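Side-chain contact in phenazine biosynthesis protein PhzF family (Enterococcus faecalis, PDB 1S7J), which is a member of the PhzF family that probably acts as an isomerase, though its substrate is not established: residues A77-F80 with V81-Y85. Sequence-based numbering, arbitrary orientation.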
ATOM      1  N   ALA A  77       6.129   3.778   6.022  1.00 18.74           N
ATOM      2  CA  ALA A  77       7.520   3.477   6.287  1.00 17.23           C
ATOM      3  C   ALA A  77       8.271   4.718   6.683  1.00 13.58           C
ATOM      4  O   ALA A  77       8.995   4.713   7.671  1.00 12.81           O
ATOM      5  CB  ALA A  77       8.165   2.825   5.058  1.00 17.30           C
ATOM      6  N   THR A  78       8.113   5.786   5.904  1.00 11.71           N
ATOM      7  CA  THR A  78       8.778   7.058   6.188  1.00 14.80           C
ATOM      8  C   THR A  78       8.357   7.591   7.535  1.00 18.89           C
ATOM      9  O   THR A  78       9.136   8.243   8.223  1.00 20.48           O
ATOM     10  CB  THR A  78       8.451   8.091   5.159  1.00 13.57           C
ATOM     11  OG1 THR A  78       8.884   7.648   3.880  1.00 16.54           O
ATOM     12  CG2 THR A  78       9.145   9.396   5.477  1.00 17.18           C
ATOM     13  N   ALA A  79       7.098   7.368   7.884  1.00 20.27           N
ATOM     14  CA  ALA A  79       6.559   7.809   9.145  1.00 19.80           C
ATOM     15  C   ALA A  79       7.237   7.009  10.255  1.00 21.16           C
ATOM     16  O   ALA A  79       7.723   7.572  11.248  1.00 15.73           O
ATOM     17  CB  ALA A  79       5.043   7.576   9.181  1.00 22.44           C
ATOM     18  N   PHE A  80       7.240   5.694  10.081  1.00 18.35           N
ATOM     19  CA  PHE A  80       7.838   4.771  11.016  1.00 19.72           C
ATOM     20  C   PHE A  80       9.255   5.169  11.415  1.00 21.30           C
ATOM     21  O   PHE A  80       9.581   5.176  12.591  1.00 21.19           O
ATOM     22  CB  PHE A  80       7.825   3.361  10.426  1.00 20.27           C
ATOM     23  CG  PHE A  80       8.668   2.364  11.175  1.00 21.07           C
ATOM     24  CD1 PHE A  80       8.163   1.686  12.266  1.00 17.38           C
ATOM     25  CD2 PHE A  80       9.970   2.087  10.757  1.00 19.05           C
ATOM     26  CE1 PHE A  80       8.935   0.745  12.937  1.00 22.24           C
ATOM     27  CE2 PHE A  80      10.744   1.155  11.419  1.00 16.34           C
ATOM     28  CZ  PHE A  80      10.231   0.482  12.506  1.00 20.48           C
ATOM     29  N   VAL A  81      10.101   5.502  10.434  1.00 18.79           N
ATOM     30  CA  VAL A  81      11.469   5.877  10.761  1.00 22.89           C
ATOM     31  C   VAL A  81      11.606   7.248  11.398  1.00 23.99           C
ATOM     32  O   VAL A  81      12.575   7.498  12.113  1.00 29.22           O
ATOM     33  CB  VAL A  81      12.412   5.752   9.557  1.00 19.15           C
ATOM     34  CG1 VAL A  81      11.862   4.776   8.559  1.00 18.12           C
ATOM     35  CG2 VAL A  81      12.734   7.074   8.945  1.00 20.17           C
ATOM     36  N   LEU A  82      10.692   8.173  11.076  1.00 22.76           N
ATOM     37  CA  LEU A  82      10.744   9.499  11.685  1.00 22.43           C
ATOM     38  C   LEU A  82      10.322   9.369  13.151  1.00 21.95           C
ATOM     39  O   LEU A  82      10.962   9.930  14.043  1.00 25.77           O
ATOM     40  CB  LEU A  82       9.841  10.485  10.947  1.00 19.49           C
ATOM     41  CG  LEU A  82      10.405  11.056   9.644  1.00 22.80           C
ATOM     42  CD1 LEU A  82       9.359  11.866   8.932  1.00 15.61           C
ATOM     43  CD2 LEU A  82      11.644  11.895   9.907  1.00 21.01           C
ATOM     44  N   PHE A  83       9.283   8.591  13.387  1.00 20.66           N
ATOM     45  CA  PHE A  83       8.773   8.369  14.732  1.00 25.99           C
ATOM     46  C   PHE A  83       9.750   7.630  15.640  1.00 24.69           C
ATOM     47  O   PHE A  83       9.858   7.937  16.828  1.00 28.52           O
ATOM     48  CB  PHE A  83       7.466   7.553  14.691  1.00 24.47           C
ATOM     49  CG  PHE A  83       6.231   8.373  14.399  1.00 27.77           C
ATOM     50  CD1 PHE A  83       5.450   8.103  13.264  1.00 29.95           C
ATOM     51  CD2 PHE A  83       5.823   9.388  15.268  1.00 30.32           C
ATOM     52  CE1 PHE A  83       4.276   8.839  13.005  1.00 30.48           C
ATOM     53  CE2 PHE A  83       4.654  10.127  15.017  1.00 28.70           C
ATOM     54  CZ  PHE A  83       3.881   9.848  13.885  1.00 32.66           C
ATOM     55  N   ASN A  84      10.439   6.642  15.088  1.00 21.66           N
ATOM     56  CA  ASN A  84      11.369   5.842  15.864  1.00 18.90           C
ATOM     57  C   ASN A  84      12.824   6.237  15.860  1.00 18.03           C
ATOM     58  O   ASN A  84      13.559   5.845  16.749  1.00 22.58           O
ATOM     59  CB  ASN A  84      11.233   4.361  15.470  1.00 16.77           C
ATOM     60  CG  ASN A  84       9.890   3.787  15.798  1.00 21.01           C
ATOM     61  OD1 ASN A  84       9.685   3.276  16.875  1.00 27.42           O
ATOM     62  ND2 ASN A  84       8.957   3.920  14.870  1.00 20.80           N
ATOM     63  N   TYR A  85      13.263   6.999  14.859  1.00 16.95           N
ATOM     64  CA  TYR A  85      14.679   7.369  14.784  1.00 16.35           C
ATOM     65  C   TYR A  85      15.010   8.848  14.698  1.00 18.65           C
ATOM     66  O   TYR A  85      16.169   9.228  14.826  1.00 16.35           O
ATOM     67  CB  TYR A  85      15.356   6.621  13.610  1.00 13.47           C
ATOM     68  CG  TYR A  85      15.234   5.103  13.699  1.00 20.79           C
ATOM     69  CD1 TYR A  85      14.094   4.454  13.247  1.00 20.42           C
ATOM     70  CD2 TYR A  85      16.249   4.326  14.291  1.00 16.33           C
ATOM     71  CE1 TYR A  85      13.939   3.071  13.381  1.00 21.27           C
ATOM     72  CE2 TYR A  85      16.103   2.925  14.428  1.00 20.48           C
ATOM     73  CZ  TYR A  85      14.942   2.315  13.979  1.00 19.42           C
ATOM     74  OH  TYR A  85      14.736   0.967  14.178  1.00 26.27           O
TER
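Phe80 O, near the C-terminal end of helix 72-85, accepts two hydrogen bonds from Asn84. One is the regular helical bond from Asn84 N, 3.0 Å from Phe80 O. The other comes from the side-chain amide, with Asn84 ND2 2.7 Å from Phe80 O, an almost straight N-H...O (176°), and the oxygen lying in the amide plane. A chi1 of -64° sets the Asn84 carboxamide beside its own backbone N and lets it fold back over the preceding turn. Its nitrogen also sits over one face of the Phe80 ring, 3.5 Å from Phe80 CD1, the ring and amide planes being inclined by 40°. Tyr111 OH is a further hydrogen-bond partner of ND2, so the amide ties this end of the helix to strand 110-116.

With CG anti to the backbone N, the Phe80 ring also meets Tyr85: Phe80 CE2 lies at the edge of the tyrosine ring, 4.2 Å from Tyr85 CE1. One residue back along the helix, the Phe83 ring lies by Ala79, with Phe83 CE1 4.1 Å from Ala79 CB. Here Phe83 N bonds to Ala79 O at 2.8 Å. Val81 N to Ala77 O and Leu82 N to Thr78 O continue the i to i+4 ladder, the latter longer at 3.3 Å.

The buried flank faces the strands: Val81 packs on Val23, Val25, Tyr6 and Val8, and Leu82 on Leu93 and Phe95. Thr78 OG1 bonds back to Ala74 O. The whole is the last two turns or so of an alpha-helix, with an added side-chain bond from an asparagine to the carbonyl four residues before it, on a helix packed against the strands of one lobe, consistent with the two-domain diaminopimelate-epimerase-like fold of the PhzF family.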